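Local atomic coordinates of Dbv8 protein (Nonomuraea, PDB entry 4MFZ), a protein that probably transfers long fatty acyl chains from acyl-CoA to the amino sugar of a glycopeptide antibiotic, as a GNAT-family N-acyltransferase that binds decanoyl-CoA. Residues V167-R172 with V298-G303; T161-S166 with W183-L188; Y129-V134 with G177-P182; D289-I294 with G326-Q331. All coordinates share one frame; numbering follows the deposited sequence.

Contact 1 (V167-R172 with V298-G303)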
# COMPACT_ATOMS: atom_id res chain seq x y z
N VAL A 167 5.81 6.20 -2.56
CA VAL A 167 6.31 7.48 -3.07
C VAL A 167 6.88 7.31 -4.50
O VAL A 167 6.53 8.08 -5.43
CB VAL A 167 7.36 8.09 -2.13
CG1 VAL A 167 7.99 9.35 -2.72
CG2 VAL A 167 6.72 8.41 -0.77
N ALA A 168 7.73 6.31 -4.67
CA ALA A 168 8.35 6.01 -5.98
C ALA A 168 7.34 5.75 -7.08
O ALA A 168 7.48 6.26 -8.19
CB ALA A 168 9.32 4.82 -5.86
N ILE A 169 6.31 4.96 -6.77
CA ILE A 169 5.28 4.66 -7.75
C ILE A 169 4.53 5.92 -8.17
O ILE A 169 4.23 6.11 -9.37
CB ILE A 169 4.29 3.62 -7.24
CG1 ILE A 169 4.94 2.23 -7.25
CG2 ILE A 169 3.01 3.65 -8.06
CD1 ILE A 169 4.18 1.20 -6.42
N HIS A 170 4.24 6.79 -7.20
CA HIS A 170 3.54 8.04 -7.54
C HIS A 170 4.34 8.87 -8.53
O HIS A 170 3.80 9.30 -9.54
CB HIS A 170 3.17 8.85 -6.30
CG HIS A 170 2.22 9.99 -6.58
ND1 HIS A 170 2.63 11.17 -7.12
CD2 HIS A 170 0.84 10.12 -6.37
CE1 HIS A 170 1.58 12.00 -7.25
NE2 HIS A 170 0.48 11.37 -6.79
N ARG A 171 5.63 9.05 -8.27
CA ARG A 171 6.46 9.85 -9.15
C ARG A 171 6.64 9.16 -10.52
O ARG A 171 6.78 9.82 -11.54
CB ARG A 171 7.81 10.16 -8.52
CG ARG A 171 8.65 11.12 -9.38
CD ARG A 171 9.87 11.70 -8.68
NE ARG A 171 9.52 12.59 -7.56
CZ ARG A 171 9.10 13.85 -7.69
NH1 ARG A 171 8.97 14.40 -8.89
NH2 ARG A 171 8.82 14.57 -6.61
N ARG A 172 6.65 7.83 -10.52
CA ARG A 172 6.82 7.08 -11.75
C ARG A 172 5.57 7.21 -12.60
O ARG A 172 5.66 7.43 -13.79
CB ARG A 172 7.16 5.60 -11.46
CG ARG A 172 7.42 4.79 -12.72
CD ARG A 172 7.77 3.34 -12.41
NE ARG A 172 6.92 2.45 -13.22
CZ ARG A 172 7.26 1.24 -13.67
NH1 ARG A 172 8.47 0.74 -13.41
NH2 ARG A 172 6.39 0.53 -14.40
N VAL A 298 1.77 -3.04 -15.31
CA VAL A 298 2.81 -3.30 -16.30
C VAL A 298 3.49 -2.00 -16.75
O VAL A 298 4.69 -2.00 -17.00
CB VAL A 298 2.32 -4.14 -17.51
CG1 VAL A 298 3.44 -4.40 -18.50
CG2 VAL A 298 1.76 -5.47 -17.04
N PHE A 299 2.73 -0.89 -16.80
CA PHE A 299 3.28 0.38 -17.31
C PHE A 299 3.16 1.57 -16.38
O PHE A 299 3.72 2.62 -16.66
CB PHE A 299 2.62 0.79 -18.63
CG PHE A 299 2.78 -0.19 -19.74
CD1 PHE A 299 3.96 -0.23 -20.50
CD2 PHE A 299 1.74 -1.06 -20.06
CE1 PHE A 299 4.10 -1.15 -21.54
CE2 PHE A 299 1.87 -1.97 -21.11
CZ PHE A 299 3.06 -2.01 -21.85
N ARG A 300 2.38 1.43 -15.31
CA ARG A 300 2.09 2.53 -14.40
C ARG A 300 1.46 3.64 -15.25
O ARG A 300 1.77 4.85 -15.16
CB ARG A 300 3.34 2.94 -13.62
CG ARG A 300 3.15 3.01 -12.12
CD ARG A 300 2.29 1.90 -11.51
NE ARG A 300 3.04 0.77 -10.94
CZ ARG A 300 2.62 0.03 -9.92
NH1 ARG A 300 1.45 0.28 -9.32
NH2 ARG A 300 3.38 -0.97 -9.47
N TYR A 301 0.56 3.14 -16.09
CA TYR A 301 -0.10 3.87 -17.16
C TYR A 301 -0.70 5.17 -16.69
O TYR A 301 -1.29 5.23 -15.61
CB TYR A 301 -1.20 2.99 -17.73
CG TYR A 301 -1.82 3.54 -18.96
CD1 TYR A 301 -1.06 3.69 -20.12
CD2 TYR A 301 -3.16 3.93 -18.98
CE1 TYR A 301 -1.60 4.21 -21.26
CE2 TYR A 301 -3.71 4.45 -20.13
CZ TYR A 301 -2.92 4.58 -21.27
OH TYR A 301 -3.42 5.09 -22.43
N ASN A 302 -0.57 6.20 -17.52
CA ASN A 302 -1.19 7.49 -17.25
C ASN A 302 -1.86 8.14 -18.48
O ASN A 302 -1.66 9.31 -18.74
CB ASN A 302 -0.17 8.44 -16.59
CG ASN A 302 -0.82 9.65 -15.92
OD1 ASN A 302 -1.96 9.59 -15.43
ND2 ASN A 302 -0.09 10.75 -15.89
N GLY A 303 -2.65 7.37 -19.22
CA GLY A 303 -3.40 7.90 -20.36
C GLY A 303 -2.62 8.20 -21.65
O GLY A 303 -3.20 8.73 -22.60
O HOH W 1 6.88 -2.68 -15.45
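R300 reaches from the loop after helix 291-299 to the flank of helix 162-174, and I169 and R172 receive it. R300 CB lies 3.6 Å from R172 NE, at the edge of that guanidinium and near its plane. CG stays close to the same NE and begins to approach I169. Bends at chi2 (40°) and chi3 (97°) then fold the chain along the isoleucine, so that R300 CD sits 3.9 Å from I169 CG2. Beyond NE the guanidinium turns one face to I169, whose CD1 is 3.8 Å from R300 NH2; a branched aliphatic residue suits this place because it packs against the flat cation without competing for its N-H groups. R300 NH2 and NH1 form salt bridges with E219 and E296 respectively. R172 runs out from its helix and holds its guanidinium 84° from that of R300. A water accepts a weak bond from R172 NH2 and donates to V298 O at 2.8 Å. Here the N-terminal helical domain meets the GNAT-like domain, at a helix end where R300 leaves helical geometry with positive phi and V298 is part of the decanoyl-CoA pocket.

Contact 2 (T161-S166 with W183-L188)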
# COMPACT_ATOMS: atom_id res chain seq x y z
N THR A 161 9.58 -0.33 4.53
CA THR A 161 10.03 0.16 3.21
C THR A 161 8.92 0.31 2.17
O THR A 161 9.16 0.90 1.11
CB THR A 161 11.16 -0.67 2.54
OG1 THR A 161 10.64 -1.95 2.14
CG2 THR A 161 12.34 -0.86 3.47
N GLN A 162 7.73 -0.21 2.44
CA GLN A 162 6.59 0.09 1.55
C GLN A 162 6.43 1.62 1.37
O GLN A 162 5.97 2.07 0.32
CB GLN A 162 5.27 -0.56 2.02
CG GLN A 162 4.03 -0.12 1.24
CD GLN A 162 3.99 -0.72 -0.17
OE1 GLN A 162 4.25 -1.89 -0.36
NE2 GLN A 162 3.67 0.10 -1.16
N LEU A 163 6.80 2.42 2.36
CA LEU A 163 6.65 3.88 2.20
C LEU A 163 7.48 4.42 0.98
O LEU A 163 6.97 5.22 0.18
CB LEU A 163 7.02 4.63 3.47
CG LEU A 163 6.84 6.14 3.25
CD1 LEU A 163 5.37 6.53 3.39
CD2 LEU A 163 7.73 6.92 4.17
N GLY A 164 8.72 3.97 0.84
CA GLY A 164 9.55 4.30 -0.34
C GLY A 164 8.85 3.93 -1.63
O GLY A 164 8.78 4.73 -2.57
N GLU A 165 8.31 2.72 -1.68
CA GLU A 165 7.57 2.22 -2.86
C GLU A 165 6.37 3.08 -3.23
O GLU A 165 6.18 3.42 -4.41
CB GLU A 165 7.12 0.75 -2.68
CG GLU A 165 6.54 0.14 -3.97
CD GLU A 165 6.44 -1.40 -3.98
OE1 GLU A 165 7.42 -2.10 -3.66
OE2 GLU A 165 5.36 -1.93 -4.34
N SER A 166 5.54 3.40 -2.24
CA SER A 166 4.38 4.25 -2.48
C SER A 166 4.77 5.59 -3.10
O SER A 166 4.12 6.05 -4.04
CB SER A 166 3.62 4.51 -1.19
OG SER A 166 3.21 3.27 -0.65
N TRP A 183 -4.43 3.89 1.24
CA TRP A 183 -5.16 2.90 2.06
C TRP A 183 -4.24 1.76 2.44
O TRP A 183 -4.41 1.15 3.52
CB TRP A 183 -6.42 2.36 1.36
CG TRP A 183 -6.09 1.34 0.28
CD1 TRP A 183 -5.67 1.60 -1.03
CD2 TRP A 183 -6.07 -0.14 0.40
NE1 TRP A 183 -5.41 0.44 -1.71
CE2 TRP A 183 -5.63 -0.65 -0.91
CE3 TRP A 183 -6.36 -1.05 1.42
CZ2 TRP A 183 -5.51 -2.03 -1.17
CZ3 TRP A 183 -6.22 -2.43 1.15
CH2 TRP A 183 -5.82 -2.91 -0.11
N TRP A 184 -3.27 1.43 1.57
CA TRP A 184 -2.31 0.36 1.86
C TRP A 184 -1.30 0.78 2.92
O TRP A 184 -1.09 0.05 3.90
CB TRP A 184 -1.65 -0.12 0.57
CG TRP A 184 -0.80 -1.36 0.68
CD1 TRP A 184 0.58 -1.48 0.43
CD2 TRP A 184 -1.24 -2.72 1.03
NE1 TRP A 184 1.00 -2.77 0.58
CE2 TRP A 184 -0.04 -3.57 0.94
CE3 TRP A 184 -2.46 -3.31 1.35
CZ2 TRP A 184 -0.09 -4.93 1.20
CZ3 TRP A 184 -2.49 -4.67 1.63
CH2 TRP A 184 -1.33 -5.46 1.55
N LEU A 185 -0.69 1.96 2.77
CA LEU A 185 0.16 2.51 3.83
C LEU A 185 -0.56 2.56 5.17
O LEU A 185 0.04 2.19 6.19
CB LEU A 185 0.68 3.92 3.50
CG LEU A 185 1.52 4.14 2.25
CD1 LEU A 185 1.81 5.64 2.07
CD2 LEU A 185 2.80 3.31 2.35
N THR A 186 -1.83 3.00 5.17
CA THR A 186 -2.67 3.03 6.39
C THR A 186 -2.80 1.66 7.06
O THR A 186 -2.51 1.51 8.25
CB THR A 186 -4.06 3.66 6.13
OG1 THR A 186 -3.87 4.99 5.69
CG2 THR A 186 -4.89 3.72 7.37
N LEU A 187 -3.19 0.66 6.29
CA LEU A 187 -3.26 -0.70 6.79
C LEU A 187 -1.91 -1.23 7.36
O LEU A 187 -1.87 -1.88 8.41
CB LEU A 187 -3.75 -1.59 5.66
CG LEU A 187 -4.41 -2.90 6.05
CD1 LEU A 187 -5.72 -2.59 6.80
CD2 LEU A 187 -4.66 -3.70 4.77
N LEU A 188 -0.82 -0.91 6.68
CA LEU A 188 0.52 -1.35 7.07
C LEU A 188 0.96 -0.68 8.37
O LEU A 188 1.44 -1.33 9.30
CB LEU A 188 1.51 -1.05 5.96
CG LEU A 188 2.96 -1.53 6.22
CD1 LEU A 188 3.62 -1.91 4.88
CD2 LEU A 188 3.73 -0.46 6.94
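Q162 and L163 face W184, L185 and L188 across two nearly antiparallel helical segments, 162-166 and 183-188, whose axes approach to 10.5 Å at an angle of 172°. L185 is the hydrophobic wedge between them. Its CG stands anti to its own carbonyl carbon (chi1 -60°), which carries the two methyls across to the other helix. L185 CD2 comes 3.8 Å from Q162 CG and also lies close to S166, while L185 CD1 meets L163 CD1 at 3.9 Å, the two leucines crossing at about a right angle. L188 supplies a second apolar contact, with CD1 placed 3.6 Å from Q162 CB. Glutamine suits this position because its aliphatic part can pack among leucines while its amide reaches a polar neighbour. The chain bends at chi2, bringing the amide to the edge of the W184 indole, with the two planes 84° apart. Q162 CD lies 3.5 Å from W184 CD1 and in the plane of the ring. Q200, on strand 199-205, serves both groups: its NE2 donates to Q162 OE1, and its OE1 accepts a weak bond from W184 NE1. S166 is small enough to admit L185 beside it. V193 and F135 continue the apolar surroundings of L188. The contact is therefore mainly apolar, yet it buries the Q162 carbonyl oxygen and the indole N-H, which find partners, one of them weak, in Q200 of the adjoining sheet, consistent with Q200 tying both helices to that sheet.

Contact 3 (Y129-V134 with G177-P182)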
# COMPACT_ATOMS: atom_id res chain seq x y z
N TYR A 129 2.22 15.33 0.29
CA TYR A 129 2.87 14.26 1.06
C TYR A 129 2.19 13.95 2.41
O TYR A 129 2.79 13.34 3.28
CB TYR A 129 4.33 14.63 1.30
CG TYR A 129 5.18 14.73 0.04
CD1 TYR A 129 5.49 13.58 -0.69
CD2 TYR A 129 5.69 15.96 -0.41
CE1 TYR A 129 6.26 13.64 -1.84
CE2 TYR A 129 6.48 16.02 -1.57
CZ TYR A 129 6.75 14.85 -2.27
OH TYR A 129 7.52 14.83 -3.41
N PHE A 130 0.93 14.35 2.59
CA PHE A 130 0.22 14.19 3.87
C PHE A 130 0.40 12.81 4.51
O PHE A 130 0.64 12.71 5.68
CB PHE A 130 -1.30 14.46 3.68
CG PHE A 130 -2.12 14.25 4.93
CD1 PHE A 130 -2.04 15.15 5.99
CD2 PHE A 130 -2.99 13.15 5.04
CE1 PHE A 130 -2.82 14.95 7.15
CE2 PHE A 130 -3.76 12.96 6.19
CZ PHE A 130 -3.68 13.85 7.25
N HIS A 131 0.26 11.76 3.72
CA HIS A 131 0.33 10.38 4.24
C HIS A 131 1.71 9.94 4.64
O HIS A 131 1.84 9.04 5.48
CB HIS A 131 -0.32 9.41 3.25
CG HIS A 131 -1.80 9.63 3.12
ND1 HIS A 131 -2.68 9.24 4.08
CD2 HIS A 131 -2.54 10.30 2.15
CE1 HIS A 131 -3.93 9.60 3.71
NE2 HIS A 131 -3.85 10.25 2.54
N VAL A 132 2.74 10.58 4.08
CA VAL A 132 4.09 10.40 4.57
C VAL A 132 4.16 10.92 5.99
O VAL A 132 4.71 10.27 6.87
CB VAL A 132 5.12 11.18 3.71
CG1 VAL A 132 6.53 10.98 4.24
CG2 VAL A 132 5.03 10.73 2.28
N TYR A 133 3.60 12.11 6.22
CA TYR A 133 3.62 12.69 7.57
C TYR A 133 2.80 11.87 8.57
O TYR A 133 3.27 11.62 9.66
CB TYR A 133 3.20 14.17 7.56
CG TYR A 133 4.08 14.98 6.63
CD1 TYR A 133 5.44 15.04 6.83
CD2 TYR A 133 3.54 15.63 5.53
CE1 TYR A 133 6.26 15.76 5.98
CE2 TYR A 133 4.35 16.35 4.68
CZ TYR A 133 5.71 16.41 4.92
OH TYR A 133 6.52 17.12 4.08
N VAL A 134 1.64 11.38 8.15
CA VAL A 134 0.86 10.47 9.02
C VAL A 134 1.70 9.20 9.30
O VAL A 134 1.77 8.72 10.44
CB VAL A 134 -0.48 10.07 8.37
CG1 VAL A 134 -1.25 9.11 9.26
CG2 VAL A 134 -1.35 11.29 8.11
N GLY A 177 5.34 14.49 -7.16
CA GLY A 177 5.37 13.91 -5.81
C GLY A 177 4.03 13.44 -5.27
O GLY A 177 2.98 14.04 -5.54
N GLY A 178 4.08 12.36 -4.50
CA GLY A 178 2.90 11.91 -3.78
C GLY A 178 3.07 10.51 -3.22
O GLY A 178 4.17 9.97 -3.20
N THR A 179 1.97 9.96 -2.73
CA THR A 179 1.91 8.59 -2.23
C THR A 179 0.84 7.87 -3.05
O THR A 179 -0.30 8.34 -3.15
CB THR A 179 1.48 8.52 -0.74
OG1 THR A 179 0.34 9.37 -0.53
CG2 THR A 179 2.57 8.96 0.18
N ASN A 180 1.22 6.76 -3.66
CA ASN A 180 0.30 5.86 -4.32
C ASN A 180 -0.44 5.05 -3.25
O ASN A 180 0.14 4.68 -2.23
CB ASN A 180 1.09 4.90 -5.24
CG ASN A 180 0.17 3.99 -6.04
OD1 ASN A 180 -0.66 4.45 -6.83
ND2 ASN A 180 0.32 2.69 -5.85
N MET A 181 -1.72 4.80 -3.50
CA MET A 181 -2.53 3.91 -2.66
C MET A 181 -2.35 4.07 -1.14
O MET A 181 -1.84 3.19 -0.45
CB MET A 181 -2.37 2.46 -3.15
CG MET A 181 -3.00 2.23 -4.52
SD MET A 181 -4.80 2.55 -4.58
CE MET A 181 -5.02 4.32 -4.35
N PRO A 182 -2.75 5.24 -0.61
CA PRO A 182 -2.56 5.47 0.82
C PRO A 182 -3.36 4.52 1.74
O PRO A 182 -2.97 4.35 2.90
CB PRO A 182 -2.97 6.94 1.03
CG PRO A 182 -3.76 7.32 -0.19
CD PRO A 182 -3.29 6.43 -1.31
O HOH W 2 0.30 11.57 0.72
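The imidazole of H131 is sandwiched: P182 CB sits over the centre of one face, and F130 CD2 lies over the opposite one. The proline contact is a CH-pi interaction, with CB 3.5 Å from the centroid of the H131 ring and only 10° off the ring normal. Proline suits the place because its compact ring offers a C-H to the aromatic face, and its restricted phi fits the first turn of helix 182-192. H131 CG is anti to its own carbonyl carbon (chi1 -66°), a torsion that directs the ring toward the loop; NE2 is hydrogen-bonded to P117 O, which fixes the ring's rotation further. The edge of the F130 ring is met in its plane by H131 CE1. The phenol of Y129 approaches the loop obliquely, its OH 3.4 Å from G177 CA and its CE1 3.7 Å from G178 N. G177, having no side chain, lets the phenol come right up to the backbone. The hydroxyl of Y129 is hydrogen-bonded to E77 and D74. Nearby, V132 CG2 packs on T179 CG2 at 3.7 Å. The other branch of the threonine serves a water, which accepts from H131 N at 3.0 Å and also pairs with T179 OG1, so one residue type answers both an apolar and a polar neighbour. The loop joining helix 162-174 to helix 182-192 is thus laid against the start of helix 130-148, with helix 72-81 beside Y129 and V132 and helix 89-104 packed on F130.

Contact 4 (D289-I294 with G326-Q331); sequences DGDDAI and GRHWYQ
A strand-to-helix turn in the GNAT-like domain, where strand 281-289 passes into helix 291-299, is held by G290 and D291 against the residues leading into strand 330-337. G290 N donates to W329 O at 2.7 Å, a bent bond with an N-H...O angle of 132°. D291 answers with its carboxylate: OD1 accepts from W329 N at 2.8 Å, nearly straight at 170° and close to the line of the carboxylate C-O bond. Aspartate suits this first helical turn because its short side chain, with CG anti to the carbonyl carbon (chi1 -66°), can reach a backbone N-H of the adjacent segment. Next to the turn, D289 and Y330 form an antiparallel non-hydrogen-bonded pair, the edge strand of the mixed sheet lying beside strand 330-337. G290 is the N-cap, and with only hydrogens on CA its backbone passes close to Y330 and Q331. One turn on, I294 spreads over the indole of W329, with CD1 4.1 Å from the centroid of the six-membered ring in a CH-pi contact and CG2 3.8 Å from W329 CD1. Helix 314-324 touches the same indole through L323. A293 CB, small enough for the close pass, lies 3.8 Å from Q331 OE1.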
# COMPACT_ATOMS: atom_id res chain seq x y z
N ASP A 289 -13.13 -6.68 -15.16
CA ASP A 289 -12.40 -5.98 -16.21
C ASP A 289 -10.99 -5.69 -15.74
O ASP A 289 -10.78 -5.25 -14.62
CB ASP A 289 -13.10 -4.67 -16.58
CG ASP A 289 -14.50 -4.90 -17.11
OD1 ASP A 289 -14.84 -6.05 -17.47
OD2 ASP A 289 -15.28 -3.92 -17.16
N GLY A 290 -10.01 -5.96 -16.59
CA GLY A 290 -8.61 -5.86 -16.18
C GLY A 290 -7.71 -4.99 -17.02
O GLY A 290 -6.49 -4.98 -16.80
N ASP A 291 -8.27 -4.27 -17.99
CA ASP A 291 -7.44 -3.40 -18.83
C ASP A 291 -6.73 -2.33 -18.00
O ASP A 291 -5.51 -2.17 -18.11
CB ASP A 291 -8.25 -2.74 -19.96
CG ASP A 291 -8.79 -3.75 -20.99
OD1 ASP A 291 -8.40 -4.94 -20.98
OD2 ASP A 291 -9.60 -3.31 -21.83
N ASP A 292 -7.47 -1.62 -17.15
CA ASP A 292 -6.87 -0.59 -16.27
C ASP A 292 -5.78 -1.18 -15.39
O ASP A 292 -4.67 -0.62 -15.27
CB ASP A 292 -7.92 0.08 -15.36
CG ASP A 292 -8.84 1.04 -16.12
OD1 ASP A 292 -8.84 1.04 -17.36
OD2 ASP A 292 -9.58 1.81 -15.45
N ALA A 293 -6.09 -2.32 -14.77
CA ALA A 293 -5.19 -2.89 -13.79
C ALA A 293 -3.89 -3.41 -14.43
O ALA A 293 -2.82 -3.23 -13.88
CB ALA A 293 -5.89 -3.98 -13.00
N ILE A 294 -3.99 -4.07 -15.58
CA ILE A 294 -2.78 -4.55 -16.25
C ILE A 294 -1.90 -3.39 -16.77
O ILE A 294 -0.68 -3.43 -16.65
CB ILE A 294 -3.09 -5.58 -17.35
CG1 ILE A 294 -1.83 -6.40 -17.65
CG2 ILE A 294 -3.68 -4.89 -18.57
CD1 ILE A 294 -2.09 -7.73 -18.31
N GLY A 326 -8.10 -5.05 -30.28
CA GLY A 326 -9.51 -4.95 -29.83
C GLY A 326 -9.95 -6.02 -28.84
O GLY A 326 -11.15 -6.24 -28.66
N ARG A 327 -8.98 -6.69 -28.21
CA ARG A 327 -9.23 -7.73 -27.19
C ARG A 327 -9.05 -7.20 -25.76
O ARG A 327 -8.56 -6.09 -25.59
CB ARG A 327 -8.33 -8.94 -27.44
CG ARG A 327 -8.64 -9.62 -28.76
CD ARG A 327 -7.67 -10.75 -29.08
NE ARG A 327 -7.84 -11.87 -28.16
CZ ARG A 327 -7.01 -12.91 -28.09
NH1 ARG A 327 -5.93 -12.99 -28.86
NH2 ARG A 327 -7.26 -13.89 -27.22
N HIS A 328 -9.44 -7.98 -24.76
CA HIS A 328 -9.45 -7.49 -23.36
C HIS A 328 -8.78 -8.34 -22.32
O HIS A 328 -8.76 -9.56 -22.44
CB HIS A 328 -10.88 -7.14 -22.92
CG HIS A 328 -11.46 -5.99 -23.69
ND1 HIS A 328 -12.25 -6.17 -24.77
CD2 HIS A 328 -11.30 -4.60 -23.54
CE1 HIS A 328 -12.59 -4.96 -25.28
NE2 HIS A 328 -12.01 -4.00 -24.53
N TRP A 329 -8.27 -7.68 -21.28
CA TRP A 329 -7.67 -8.35 -20.13
C TRP A 329 -8.60 -8.44 -18.97
O TRP A 329 -9.40 -7.53 -18.74
CB TRP A 329 -6.42 -7.59 -19.71
CG TRP A 329 -5.36 -7.62 -20.77
CD1 TRP A 329 -5.03 -6.61 -21.68
CD2 TRP A 329 -4.49 -8.74 -21.10
NE1 TRP A 329 -4.01 -7.02 -22.52
CE2 TRP A 329 -3.64 -8.29 -22.22
CE3 TRP A 329 -4.32 -10.03 -20.59
CZ2 TRP A 329 -2.67 -9.11 -22.78
CZ3 TRP A 329 -3.34 -10.85 -21.17
CH2 TRP A 329 -2.52 -10.40 -22.24
N TYR A 330 -8.50 -9.54 -18.21
CA TYR A 330 -9.30 -9.73 -16.98
C TYR A 330 -8.46 -9.94 -15.72
O TYR A 330 -7.35 -10.46 -15.78
CB TYR A 330 -10.31 -10.89 -17.17
CG TYR A 330 -11.20 -10.60 -18.35
CD1 TYR A 330 -12.36 -9.84 -18.20
CD2 TYR A 330 -10.85 -11.03 -19.64
CE1 TYR A 330 -13.17 -9.54 -19.29
CE2 TYR A 330 -11.64 -10.73 -20.73
CZ TYR A 330 -12.80 -9.98 -20.55
OH TYR A 330 -13.59 -9.68 -21.63
N GLN A 331 -8.98 -9.48 -14.59
CA GLN A 331 -8.47 -9.85 -13.28
C GLN A 331 -9.21 -11.09 -12.82
O GLN A 331 -10.40 -11.24 -13.10
CB GLN A 331 -8.80 -8.76 -12.29
CG GLN A 331 -8.01 -7.48 -12.48
CD GLN A 331 -8.21 -6.56 -11.31
OE1 GLN A 331 -7.31 -6.38 -10.48
NE2 GLN A 331 -9.40 -6.02 -11.19

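In the fold
Contacts 2 and 3, with centres 9 Å apart, belong to the N-terminal domain and touch each other: S166 O and N180 N form a probable hydrogen bond. Contact 1 uses the later part of helix 162-174, whose earlier part serves contact 2, and carries that helix to the GNAT-like domain; it also touches contact 3 through H170 and I169. Contact 4 shares helix 291-299 with contact 1 but lies about 17 Å away between centres, at the helix's start beside the sheet. Contacts 2 and 3 interleave and both close before contact 4 opens; contact 1 crosses all three. Helix 162-174 and the end of helix 291-299, with the loop after it, thus join the helical domain to the domain that binds decanoyl-CoA.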